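Local coordinates for bifunctional thiamine biosynthesis protein ThiDN (Methanocaldococcus jannaschii DSM 2661, PDB 2PHP), which probably makes thiamine phosphate from a pyrimidine diphosphate and a thiazole phosphate in this C-terminal ThiN domain, the N-terminal part probably being a hydroxymethylpyrimidine kinase, at residues G55-N60 and A95-K100; G103-L108 and Q178-T183; A80-S85 and R161-D166; I19-K24 and E169-V174. All coordinates share one frame; numbering follows the deposited sequence.

Contacts 3 and 4 lie on the two sides of the main sheet. In contact 3 helix 77-87 packs on strand 159-164, a wholly buried meeting of isoleucine with leucine and the aliphatic part of an arginine. Contact 4 is an outer layer, where helix 8-22 packs on helix 167-185 and a neighbouring subunit stands close by. Contact 2 uses the same long helix nearer its C-terminal end, with apolar side chains that run out to solvent. Contact 1 joins strand 95-100, next to 159-164 in the sheet, to a small separate hairpin and is mixed: apolar at one point, amide and guanidinium at another, two lysines at its margin.

Contact 1 of 4, residues G55-N60 and A95-K100; sequences GRIIKN and ACMNIK
The close-packed part of this contact is the meeting of Ile57 with Met97, which is modelled as selenomethionine. Both residues are buried, and their side chains cross at about a right angle, with Ile57 CD1 4.0 Å from Met97 CE. The selenomethionine starts with CG anti to the backbone N (chi1 173°) and stays extended beyond it, which carries the terminal methyl well clear of its own strand and across to the isoleucine. Behind it the same side chain rests on Val170 and Val174 of helix 167-185. Beside this apolar spot Arg56 extends its chain toward Asn98. The amide oxygen OD1 of Asn98 lies over one face of the guanidinium, the two planes are 40° apart, and Arg56 NH1 comes no closer than 4.1 Å to Asn98 ND2. Each polar group is held by other partners: NH1 donates to the carbonyl of Val33, while Asn98 OD1 accepts from the backbone N of Asn36 and ND2 donates to the carbonyl of Gly34. The segment joining Val33 to Asn36 is therefore gripped from two sides, and it spaces the small hairpin of strands 57-59 and 65-67 from the central strand 95-100 of the main mixed sheet; the CA atoms of Ile57 and Ile99 are 9.9 Å apart. Toward solvent the contact thins out to two partly exposed lysines. Lys59 and Lys100 both run extended, and their NZ atoms stand 4.3 Å apart, an approach of like charges that would be expected to cost some energy unless water or ions screen it.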
loop_
_atom_site.group_PDB
_atom_site.type_symbol
_atom_site.label_atom_id
_atom_site.label_comp_id
_atom_site.label_asym_id
_atom_site.label_seq_id
_atom_site.Cartn_x
_atom_site.Cartn_y
_atom_site.Cartn_z
ATOM N N GLY B 55 0.811 -11.658 0.613
ATOM C CA GLY B 55 2.160 -11.153 0.813
ATOM C C GLY B 55 2.603 -11.679 2.170
ATOM O O GLY B 55 2.479 -12.874 2.442
ATOM N N ARG B 56 3.099 -10.794 3.027
ATOM C CA ARG B 56 3.530 -11.167 4.369
ATOM C C ARG B 56 3.672 -9.923 5.226
ATOM O O ARG B 56 3.518 -8.810 4.734
ATOM C CB ARG B 56 4.865 -11.920 4.328
ATOM C CG ARG B 56 4.685 -13.442 4.252
ATOM C CD ARG B 56 5.930 -14.202 4.677
ATOM N NE ARG B 56 5.636 -15.623 4.855
ATOM C CZ ARG B 56 6.462 -16.506 5.413
ATOM N NH1 ARG B 56 7.653 -16.126 5.851
ATOM N NH2 ARG B 56 6.079 -17.769 5.561
ATOM N N ILE B 57 3.942 -10.114 6.513
ATOM C CA ILE B 57 4.141 -8.986 7.405
ATOM C C ILE B 57 5.647 -8.820 7.495
ATOM O O ILE B 57 6.353 -9.763 7.864
ATOM C CB ILE B 57 3.552 -9.269 8.797
ATOM C CG1 ILE B 57 2.046 -9.498 8.657
ATOM C CG2 ILE B 57 3.836 -8.091 9.733
ATOM C CD1 ILE B 57 1.384 -10.051 9.881
ATOM N N ILE B 58 6.148 -7.647 7.121
ATOM C CA ILE B 58 7.586 -7.405 7.141
ATOM C C ILE B 58 7.980 -6.145 7.896
ATOM O O ILE B 58 7.158 -5.254 8.134
ATOM C CB ILE B 58 8.164 -7.319 5.700
ATOM C CG1 ILE B 58 7.599 -6.094 4.979
ATOM C CG2 ILE B 58 7.816 -8.585 4.911
ATOM C CD1 ILE B 58 8.245 -5.848 3.609
ATOM N N LYS B 59 9.255 -6.071 8.260
ATOM C CA LYS B 59 9.753 -4.924 9.005
ATOM C C LYS B 59 9.838 -3.665 8.165
ATOM O O LYS B 59 10.136 -3.720 6.973
ATOM C CB LYS B 59 11.144 -5.212 9.586
ATOM C CG LYS B 59 11.139 -6.163 10.772
ATOM C CD LYS B 59 12.536 -6.339 11.376
ATOM C CE LYS B 59 12.493 -7.233 12.624
ATOM N NZ LYS B 59 13.833 -7.399 13.257
ATOM N N ASN B 60 9.529 -2.535 8.788
ATOM C CA ASN B 60 9.646 -1.240 8.134
ATOM C C ASN B 60 10.928 -0.737 8.786
ATOM O O ASN B 60 10.928 -0.393 9.969
ATOM C CB ASN B 60 8.484 -0.313 8.504
ATOM C CG ASN B 60 8.633 1.071 7.896
ATOM O OD1 ASN B 60 9.748 1.533 7.658
ATOM N ND2 ASN B 60 7.513 1.746 7.664
ATOM N N ALA B 95 -5.940 -22.216 13.192
ATOM C CA ALA B 95 -5.090 -21.063 12.889
ATOM C C ALA B 95 -3.649 -21.128 13.372
ATOM O O ALA B 95 -3.329 -21.795 14.365
ATOM C CB ALA B 95 -5.746 -19.788 13.419
ATOM N N CYS B 96 -2.788 -20.394 12.671
ATOM C CA CYS B 96 -1.368 -20.348 12.993
ATOM C C CYS B 96 -0.681 -19.101 12.438
ATOM O O CYS B 96 -1.033 -18.597 11.368
ATOM C CB CYS B 96 -0.676 -21.598 12.443
ATOM S SG CYS B 96 1.130 -21.632 12.639
HETATM N N MSE B 97 0.301 -18.611 13.188
HETATM C CA MSE B 97 1.086 -17.447 12.787
HETATM C C MSE B 97 2.537 -17.708 13.162
HETATM O O MSE B 97 2.812 -18.145 14.281
HETATM C CB MSE B 97 0.609 -16.190 13.513
HETATM C CG MSE B 97 1.507 -14.994 13.263
HETATM SE SE MSE B 97 0.819 -13.377 14.048
HETATM C CE MSE B 97 2.006 -12.079 13.239
ATOM N N ASN B 98 3.465 -17.453 12.244
ATOM C CA ASN B 98 4.873 -17.664 12.556
ATOM C C ASN B 98 5.491 -16.346 12.998
ATOM O O ASN B 98 5.222 -15.306 12.401
ATOM C CB ASN B 98 5.632 -18.232 11.353
ATOM C CG ASN B 98 5.677 -17.273 10.170
ATOM O OD1 ASN B 98 4.645 -16.945 9.580
ATOM N ND2 ASN B 98 6.881 -16.820 9.821
ATOM N N ILE B 99 6.293 -16.391 14.063
ATOM C CA ILE B 99 6.955 -15.196 14.580
ATOM C C ILE B 99 8.433 -15.469 14.838
ATOM O O ILE B 99 8.870 -16.625 14.867
ATOM C CB ILE B 99 6.298 -14.693 15.885
ATOM C CG1 ILE B 99 6.540 -15.689 17.019
ATOM C CG2 ILE B 99 4.801 -14.500 15.671
ATOM C CD1 ILE B 99 5.936 -15.236 18.342
ATOM N N LYS B 100 9.201 -14.401 15.006
ATOM C CA LYS B 100 10.628 -14.530 15.228
ATOM C C LYS B 100 10.963 -15.377 16.459
ATOM O O LYS B 100 10.291 -15.311 17.494
ATOM C CB LYS B 100 11.248 -13.144 15.345
ATOM C CG LYS B 100 12.749 -13.137 15.489
ATOM C CD LYS B 100 13.240 -11.734 15.805
ATOM C CE LYS B 100 14.760 -11.670 15.809
ATOM N NZ LYS B 100 15.206 -10.305 16.184
#

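Contact 2 of 4, residues G103-L108 and Q178-T183; sequences GGLIKL and QKIYNT
The ring of Tyr181 meets Leu105 obliquely: Leu105 CD2 lies 3.7 Å from Tyr181 CD1, and the two side chains cross at about a right angle. The tyrosine side chain also touches Thr28 and Leu29 of a loop. Two amides meet within helix 167-185, where Gln178 NE2 donates to Asn182 OD1 over 3.0 Å. This donor stands 45° above the carbonyl plane of Asn182, and NE2 is also bonded to Thr28 OG1, so the glutamine amide ties the helix to the same loop. Leu105 CG lies anti to the backbone N (chi1 -179°), which sends both methyls toward helix 167-185, and its CD1 comes 3.8 Å from Ile180 CG2. That same CG2 is met by Leu108 CD1 at 3.7 Å, and the isoleucine branch thus serves two leucines. Replacing Leu105 by an alanine would probably leave Ile180 CG2 and the Tyr181 ring without their shared neighbour and open a gap between the helices. The axes of the short segments pass 10.2 Å apart with 125° between their directions, a steep crossing of two α-helices through leucine, isoleucine and the tyrosine ring, which fastens helix 103-109 to the C-terminal helix of the ThiN domain.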
loop_
_atom_site.group_PDB
_atom_site.type_symbol
_atom_site.label_atom_id
_atom_site.label_comp_id
_atom_site.label_asym_id
_atom_site.label_seq_id
_atom_site.Cartn_x
_atom_site.Cartn_y
_atom_site.Cartn_z
ATOM N N GLY B 103 15.653 -17.921 21.983
ATOM C CA GLY B 103 15.814 -18.891 23.056
ATOM C C GLY B 103 15.391 -18.412 24.438
ATOM O O GLY B 103 14.671 -19.114 25.156
ATOM N N GLY B 104 15.844 -17.220 24.812
ATOM C CA GLY B 104 15.487 -16.679 26.106
ATOM C C GLY B 104 13.985 -16.524 26.231
ATOM O O GLY B 104 13.404 -16.830 27.275
ATOM N N LEU B 105 13.355 -16.044 25.161
ATOM C CA LEU B 105 11.913 -15.837 25.147
ATOM C C LEU B 105 11.195 -17.164 25.386
ATOM O O LEU B 105 10.235 -17.229 26.156
ATOM C CB LEU B 105 11.486 -15.225 23.810
ATOM C CG LEU B 105 10.003 -14.906 23.578
ATOM C CD1 LEU B 105 9.468 -13.992 24.677
ATOM C CD2 LEU B 105 9.853 -14.239 22.220
ATOM N N ILE B 106 11.672 -18.222 24.737
ATOM C CA ILE B 106 11.079 -19.552 24.892
ATOM C C ILE B 106 11.053 -19.974 26.370
ATOM O O ILE B 106 10.008 -20.387 26.883
ATOM C CB ILE B 106 11.866 -20.608 24.080
ATOM C CG1 ILE B 106 11.699 -20.356 22.574
ATOM C CG2 ILE B 106 11.397 -22.004 24.445
ATOM C CD1 ILE B 106 10.278 -20.543 22.059
ATOM N N LYS B 107 12.202 -19.871 27.045
ATOM C CA LYS B 107 12.291 -20.228 28.465
ATOM C C LYS B 107 11.251 -19.470 29.272
ATOM O O LYS B 107 10.585 -20.038 30.128
ATOM C CB LYS B 107 13.677 -19.903 29.033
ATOM C CG LYS B 107 14.804 -20.691 28.419
ATOM C CD LYS B 107 16.139 -20.300 29.030
ATOM C CE LYS B 107 17.285 -21.031 28.344
ATOM N NZ LYS B 107 18.611 -20.573 28.850
ATOM N N LEU B 108 11.123 -18.178 29.000
ATOM C CA LEU B 108 10.158 -17.355 29.709
ATOM C C LEU B 108 8.723 -17.717 29.361
ATOM O O LEU B 108 7.802 -17.330 30.074
ATOM C CB LEU B 108 10.381 -15.878 29.393
ATOM C CG LEU B 108 11.648 -15.220 29.936
ATOM C CD1 LEU B 108 11.632 -13.749 29.594
ATOM C CD2 LEU B 108 11.706 -15.396 31.439
ATOM N N GLN B 178 4.645 -10.975 22.903
ATOM C CA GLN B 178 5.278 -9.723 22.507
ATOM C C GLN B 178 5.628 -8.854 23.710
ATOM O O GLN B 178 6.712 -8.265 23.759
ATOM C CB GLN B 178 4.350 -8.951 21.554
ATOM C CG GLN B 178 4.894 -7.619 21.070
ATOM C CD GLN B 178 6.071 -7.773 20.128
ATOM O OE1 GLN B 178 5.934 -8.304 19.026
ATOM N NE2 GLN B 178 7.237 -7.311 20.557
ATOM N N LYS B 179 4.716 -8.766 24.673
ATOM C CA LYS B 179 4.963 -7.949 25.860
ATOM C C LYS B 179 6.133 -8.466 26.671
ATOM O O LYS B 179 6.897 -7.688 27.236
ATOM C CB LYS B 179 3.708 -7.866 26.725
ATOM C CG LYS B 179 2.687 -6.903 26.142
ATOM C CD LYS B 179 1.381 -6.905 26.904
ATOM C CE LYS B 179 0.363 -6.004 26.213
ATOM N NZ LYS B 179 -0.992 -6.103 26.830
ATOM N N ILE B 180 6.276 -9.784 26.718
ATOM C CA ILE B 180 7.380 -10.396 27.442
ATOM C C ILE B 180 8.652 -10.038 26.683
ATOM O O ILE B 180 9.638 -9.591 27.265
ATOM C CB ILE B 180 7.210 -11.932 27.507
ATOM C CG1 ILE B 180 5.990 -12.271 28.370
ATOM C CG2 ILE B 180 8.486 -12.586 28.030
ATOM C CD1 ILE B 180 5.701 -13.757 28.472
ATOM N N TYR B 181 8.607 -10.210 25.367
ATOM C CA TYR B 181 9.747 -9.903 24.521
ATOM C C TYR B 181 10.173 -8.439 24.658
ATOM O O TYR B 181 11.369 -8.140 24.657
ATOM C CB TYR B 181 9.415 -10.203 23.060
ATOM C CG TYR B 181 10.597 -10.074 22.134
ATOM C CD1 TYR B 181 11.660 -10.973 22.201
ATOM C CD2 TYR B 181 10.649 -9.058 21.181
ATOM C CE1 TYR B 181 12.746 -10.867 21.340
ATOM C CE2 TYR B 181 11.728 -8.943 20.309
ATOM C CZ TYR B 181 12.770 -9.847 20.394
ATOM O OH TYR B 181 13.829 -9.745 19.536
ATOM N N ASN B 182 9.207 -7.527 24.769
ATOM C CA ASN B 182 9.540 -6.110 24.904
ATOM C C ASN B 182 10.421 -5.864 26.125
ATOM O O ASN B 182 11.333 -5.040 26.082
ATOM C CB ASN B 182 8.281 -5.240 25.013
ATOM C CG ASN B 182 7.497 -5.159 23.705
ATOM O OD1 ASN B 182 8.068 -5.222 22.606
ATOM N ND2 ASN B 182 6.178 -5.000 23.821
ATOM N N THR B 183 10.137 -6.577 27.213
ATOM C CA THR B 183 10.906 -6.436 28.439
ATOM C C THR B 183 12.323 -6.940 28.187
ATOM O O THR B 183 13.294 -6.285 28.563
ATOM C CB THR B 183 10.264 -7.243 29.594
ATOM O OG1 THR B 183 8.899 -6.843 29.748
ATOM C CG2 THR B 183 10.996 -6.986 30.909
#

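Contact 3 of 4, residues A80-S85 and R161-D166; sequences AKIILS and RVLGRD
Arg161 and Ile82 join strand 159-164 to helix 77-87, a helix-on-sheet packing in the α/β ThiN domain. Arg161 begins the walk along the strand: its chain is extended from CG to NE and crosses the isoleucine at about a right angle. Ile82 CG1 lies anti to the carbonyl carbon (chi1 -64°), which carries CD1 onto the arginine. Ile82 CD1 sits 3.4 Å from Arg161 CD and 3.7 Å from Arg161 NE, at the edge of the guanidinium and near its plane. The apolar methyl thus lies against the foot of the charged group, whose NH1 forms a salt bridge with Asp150. Past Val162, which faces helix 167-185 instead, Leu163 again offers a side chain to helix 77-87, its CD2 standing 4.5 Å from CG2 of Ile82, a looser touch than that of Arg161. A single isoleucine therefore spans two strand positions, CD1 on the arginine and CG2 toward the leucine. Where the chain leaves the strand, Asp166 N-caps helix 167-185, its OD1 accepting from the backbone N of Glu169.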
loop_
_atom_site.group_PDB
_atom_site.type_symbol
_atom_site.label_atom_id
_atom_site.label_comp_id
_atom_site.label_asym_id
_atom_site.label_seq_id
_atom_site.Cartn_x
_atom_site.Cartn_y
_atom_site.Cartn_z
ATOM N N ALA B 80 -0.285 -23.575 5.764
ATOM C CA ALA B 80 -1.394 -24.505 5.608
ATOM C C ALA B 80 -0.941 -25.913 6.024
ATOM O O ALA B 80 -1.688 -26.641 6.680
ATOM C CB ALA B 80 -1.872 -24.513 4.161
ATOM N N LYS B 81 0.277 -26.290 5.641
ATOM C CA LYS B 81 0.816 -27.607 5.993
ATOM C C LYS B 81 0.831 -27.776 7.510
ATOM O O LYS B 81 0.575 -28.862 8.022
ATOM C CB LYS B 81 2.242 -27.776 5.457
ATOM C CG LYS B 81 2.370 -27.874 3.934
ATOM C CD LYS B 81 3.830 -28.083 3.544
ATOM C CE LYS B 81 4.087 -27.866 2.057
ATOM N NZ LYS B 81 3.401 -28.879 1.210
ATOM N N ILE B 82 1.130 -26.698 8.229
ATOM C CA ILE B 82 1.163 -26.766 9.683
ATOM C C ILE B 82 -0.241 -26.975 10.259
ATOM O O ILE B 82 -0.452 -27.865 11.083
ATOM C CB ILE B 82 1.773 -25.488 10.299
ATOM C CG1 ILE B 82 3.242 -25.359 9.887
ATOM C CG2 ILE B 82 1.637 -25.539 11.816
ATOM C CD1 ILE B 82 3.871 -23.989 10.214
ATOM N N ILE B 83 -1.198 -26.163 9.819
ATOM C CA ILE B 83 -2.572 -26.277 10.303
ATOM C C ILE B 83 -3.209 -27.632 9.982
ATOM O O ILE B 83 -3.790 -28.268 10.858
ATOM C CB ILE B 83 -3.454 -25.144 9.738
ATOM C CG1 ILE B 83 -2.918 -23.796 10.238
ATOM C CG2 ILE B 83 -4.909 -25.347 10.173
ATOM C CD1 ILE B 83 -3.509 -22.583 9.560
ATOM N N LEU B 84 -3.104 -28.077 8.735
ATOM C CA LEU B 84 -3.674 -29.367 8.368
ATOM C C LEU B 84 -3.030 -30.504 9.146
ATOM O O LEU B 84 -3.696 -31.489 9.469
ATOM C CB LEU B 84 -3.541 -29.614 6.865
ATOM C CG LEU B 84 -4.688 -29.023 6.039
ATOM C CD1 LEU B 84 -4.723 -27.508 6.210
ATOM C CD2 LEU B 84 -4.516 -29.400 4.576
ATOM N N SER B 85 -1.740 -30.376 9.452
ATOM C CA SER B 85 -1.050 -31.411 10.220
ATOM C C SER B 85 -1.547 -31.418 11.667
ATOM O O SER B 85 -1.883 -32.465 12.216
ATOM C CB SER B 85 0.466 -31.184 10.207
ATOM O OG SER B 85 1.023 -31.445 8.931
ATOM N N ARG B 161 6.155 -20.886 16.120
ATOM C CA ARG B 161 4.846 -20.930 15.491
ATOM C C ARG B 161 3.768 -20.987 16.578
ATOM O O ARG B 161 3.770 -21.884 17.421
ATOM C CB ARG B 161 4.777 -22.140 14.551
ATOM C CG ARG B 161 5.933 -22.162 13.550
ATOM C CD ARG B 161 6.026 -23.459 12.764
ATOM N NE ARG B 161 7.170 -23.442 11.848
ATOM C CZ ARG B 161 8.433 -23.666 12.208
ATOM N NH1 ARG B 161 8.738 -23.944 13.475
ATOM N NH2 ARG B 161 9.399 -23.581 11.304
ATOM N N VAL B 162 2.873 -20.000 16.569
ATOM C CA VAL B 162 1.785 -19.906 17.535
ATOM C C VAL B 162 0.499 -20.456 16.901
ATOM O O VAL B 162 0.091 -20.014 15.827
ATOM C CB VAL B 162 1.579 -18.428 17.981
ATOM C CG1 VAL B 162 0.421 -18.320 18.957
ATOM C CG2 VAL B 162 2.867 -17.893 18.625
ATOM N N LEU B 163 -0.125 -21.429 17.563
ATOM C CA LEU B 163 -1.347 -22.053 17.054
ATOM C C LEU B 163 -2.546 -21.737 17.945
ATOM O O LEU B 163 -2.384 -21.328 19.095
ATOM C CB LEU B 163 -1.171 -23.579 16.964
ATOM C CG LEU B 163 -0.036 -24.147 16.097
ATOM C CD1 LEU B 163 1.300 -23.934 16.785
ATOM C CD2 LEU B 163 -0.246 -25.639 15.870
ATOM N N GLY B 164 -3.750 -21.935 17.416
ATOM C CA GLY B 164 -4.949 -21.656 18.187
ATOM C C GLY B 164 -6.206 -22.054 17.440
ATOM O O GLY B 164 -6.129 -22.545 16.312
ATOM N N ARG B 165 -7.361 -21.838 18.065
ATOM C CA ARG B 165 -8.641 -22.197 17.458
ATOM C C ARG B 165 -8.976 -21.340 16.244
ATOM O O ARG B 165 -9.545 -21.835 15.268
ATOM C CB ARG B 165 -9.759 -22.118 18.505
ATOM C CG ARG B 165 -9.566 -23.107 19.650
ATOM C CD ARG B 165 -10.881 -23.632 20.194
ATOM N NE ARG B 165 -10.786 -23.968 21.611
ATOM C CZ ARG B 165 -10.202 -23.197 22.527
ATOM N NH1 ARG B 165 -9.659 -22.031 22.179
ATOM N NH2 ARG B 165 -10.139 -23.599 23.792
ATOM N N ASP B 166 -8.637 -20.056 16.312
ATOM C CA ASP B 166 -8.854 -19.140 15.196
ATOM C C ASP B 166 -7.802 -18.040 15.230
ATOM O O ASP B 166 -7.064 -17.899 16.213
ATOM C CB ASP B 166 -10.266 -18.537 15.210
ATOM C CG ASP B 166 -10.594 -17.824 16.502
ATOM O OD1 ASP B 166 -9.785 -16.981 16.960
ATOM O OD2 ASP B 166 -11.679 -18.100 17.050
#

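Contact 4 of 4, residues I19-K24 and E169-V174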
loop_
_atom_site.group_PDB
_atom_site.type_symbol
_atom_site.label_atom_id
_atom_site.label_comp_id
_atom_site.label_asym_id
_atom_site.label_seq_id
_atom_site.Cartn_x
_atom_site.Cartn_y
_atom_site.Cartn_z
ATOM N N ILE B 19 -5.844 -9.080 12.063
ATOM C CA ILE B 19 -4.897 -8.142 11.462
ATOM C C ILE B 19 -5.126 -6.726 12.014
ATOM O O ILE B 19 -4.170 -5.981 12.275
ATOM C CB ILE B 19 -5.033 -8.113 9.904
ATOM C CG1 ILE B 19 -4.722 -9.491 9.316
ATOM C CG2 ILE B 19 -4.093 -7.076 9.311
ATOM C CD1 ILE B 19 -3.301 -9.953 9.554
ATOM N N TYR B 20 -6.394 -6.364 12.186
ATOM C CA TYR B 20 -6.747 -5.054 12.721
ATOM C C TYR B 20 -6.111 -4.911 14.107
ATOM O O TYR B 20 -5.642 -3.831 14.479
ATOM C CB TYR B 20 -8.269 -4.926 12.806
ATOM C CG TYR B 20 -8.771 -3.708 13.557
ATOM C CD1 TYR B 20 -8.887 -2.463 12.931
ATOM C CD2 TYR B 20 -9.134 -3.805 14.905
ATOM C CE1 TYR B 20 -9.359 -1.343 13.634
ATOM C CE2 TYR B 20 -9.602 -2.700 15.610
ATOM C CZ TYR B 20 -9.713 -1.474 14.974
ATOM O OH TYR B 20 -10.175 -0.393 15.696
ATOM N N LEU B 21 -6.082 -6.008 14.864
ATOM C CA LEU B 21 -5.486 -5.996 16.201
ATOM C C LEU B 21 -3.966 -5.921 16.101
ATOM O O LEU B 21 -3.309 -5.232 16.888
ATOM C CB LEU B 21 -5.882 -7.257 16.985
ATOM C CG LEU B 21 -7.347 -7.386 17.432
ATOM C CD1 LEU B 21 -7.575 -8.727 18.127
ATOM C CD2 LEU B 21 -7.691 -6.235 18.374
ATOM N N LEU B 22 -3.413 -6.630 15.123
ATOM C CA LEU B 22 -1.973 -6.652 14.922
ATOM C C LEU B 22 -1.450 -5.256 14.582
ATOM O O LEU B 22 -0.413 -4.833 15.098
ATOM C CB LEU B 22 -1.619 -7.620 13.792
ATOM C CG LEU B 22 -0.480 -8.620 14.013
ATOM C CD1 LEU B 22 0.712 -7.913 14.637
ATOM C CD2 LEU B 22 -0.954 -9.749 14.906
ATOM N N LYS B 23 -2.172 -4.541 13.722
ATOM C CA LYS B 23 -1.751 -3.206 13.314
ATOM C C LYS B 23 -1.663 -2.236 14.487
ATOM O O LYS B 23 -1.006 -1.201 14.385
ATOM C CB LYS B 23 -2.699 -2.645 12.250
ATOM C CG LYS B 23 -2.638 -3.387 10.924
ATOM C CD LYS B 23 -3.590 -2.827 9.867
ATOM C CE LYS B 23 -3.193 -1.428 9.419
ATOM N NZ LYS B 23 -3.288 -0.436 10.524
ATOM N N LYS B 24 -2.323 -2.572 15.594
ATOM C CA LYS B 24 -2.312 -1.728 16.789
ATOM C C LYS B 24 -1.206 -2.113 17.754
ATOM O O LYS B 24 -0.961 -1.416 18.737
ATOM C CB LYS B 24 -3.643 -1.827 17.545
ATOM C CG LYS B 24 -4.822 -1.151 16.847
ATOM C CD LYS B 24 -6.024 -1.055 17.784
ATOM C CE LYS B 24 -7.144 -0.238 17.157
ATOM N NZ LYS B 24 -8.201 0.155 18.124
ATOM N N GLU B 169 -7.601 -15.743 18.302
ATOM C CA GLU B 169 -7.037 -16.385 19.474
ATOM C C GLU B 169 -5.515 -16.417 19.348
ATOM O O GLU B 169 -4.797 -16.245 20.332
ATOM C CB GLU B 169 -7.567 -17.809 19.611
ATOM C CG GLU B 169 -7.336 -18.394 20.993
ATOM C CD GLU B 169 -7.871 -19.804 21.134
ATOM O OE1 GLU B 169 -7.241 -20.738 20.585
ATOM O OE2 GLU B 169 -8.924 -19.974 21.789
ATOM N N VAL B 170 -5.031 -16.634 18.128
ATOM C CA VAL B 170 -3.598 -16.681 17.884
ATOM C C VAL B 170 -2.955 -15.319 18.158
ATOM O O VAL B 170 -1.911 -15.231 18.814
ATOM C CB VAL B 170 -3.303 -17.112 16.435
ATOM C CG1 VAL B 170 -1.834 -16.865 16.100
ATOM C CG2 VAL B 170 -3.630 -18.583 16.266
ATOM N N VAL B 171 -3.587 -14.262 17.660
ATOM C CA VAL B 171 -3.074 -12.911 17.845
ATOM C C VAL B 171 -3.057 -12.486 19.316
ATOM O O VAL B 171 -2.170 -11.734 19.740
ATOM C CB VAL B 171 -3.873 -11.900 16.995
ATOM C CG1 VAL B 171 -3.626 -10.487 17.463
ATOM C CG2 VAL B 171 -3.439 -12.027 15.542
ATOM N N LYS B 172 -4.019 -12.973 20.096
ATOM C CA LYS B 172 -4.054 -12.643 21.520
ATOM C C LYS B 172 -2.840 -13.276 22.204
ATOM O O LYS B 172 -2.185 -12.625 23.015
ATOM C CB LYS B 172 -5.356 -13.142 22.159
ATOM C CG LYS B 172 -6.610 -12.415 21.669
ATOM C CD LYS B 172 -6.597 -10.940 22.041
ATOM C CE LYS B 172 -7.861 -10.239 21.562
ATOM N NZ LYS B 172 -9.088 -10.946 22.043
ATOM N N LYS B 173 -2.535 -14.533 21.871
ATOM C CA LYS B 173 -1.372 -15.211 22.452
ATOM C C LYS B 173 -0.092 -14.469 22.063
ATOM O O LYS B 173 0.789 -14.237 22.905
ATOM C CB LYS B 173 -1.274 -16.664 21.967
ATOM C CG LYS B 173 -2.400 -17.565 22.449
ATOM C CD LYS B 173 -2.226 -18.995 21.943
ATOM C CE LYS B 173 -3.489 -19.820 22.151
ATOM N NZ LYS B 173 -3.304 -21.217 21.674
ATOM N N VAL B 174 0.007 -14.109 20.780
ATOM C CA VAL B 174 1.169 -13.384 20.265
ATOM C C VAL B 174 1.390 -12.067 21.010
ATOM O O VAL B 174 2.528 -11.670 21.251
ATOM C CB VAL B 174 1.024 -13.078 18.751
ATOM C CG1 VAL B 174 2.062 -12.040 18.326
ATOM C CG2 VAL B 174 1.198 -14.361 17.936
#
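Val171 and Leu22 form the tightest point where helix 8-22 lies against helix 167-185, in an outer layer of the α/β ThiN domain. On the inner helix Val170 and Val174 touch strands 95-100 and 159-164 of the main sheet, while Val171 carries the contact with helix 8-22, so that the helix is sandwiched between sheet and helix. Val171 has the largest share of buried surface. Both of its methyls are used by Leu22 CD2, which stands 3.4 Å from Val171 CG2 and 3.8 Å from Val171 CG1; the first distance is shorter than ordinary van der Waals contact between carbons and may partly reflect coordinate error. Leu22 has chi1 at -133°, away from any staggered position, which may be connected with the close approach, and its side chain also touches Phe27 and Met97. The CA atoms of Leu22 and Val171 are 7.0 Å apart. Leu21 meets the same CG1 methyl of Val171 from another direction, its CB 4.0 Å away. Its CD1 reaches further, to the aliphatic part of Lys172, and comes to 3.8 Å from Lys172 CE. This lysine starts away from helix 8-22, but bends in its chain at chi2 and chi4 bring the methylene back over the leucine. Here the contact meets the third subunit of the assembly, whose Tyr5 packs on Leu21. The same Tyr5 takes up the polar end of the lysine, Lys172 NZ making a weak hydrogen bond to Tyr5 OH of that neighbouring subunit.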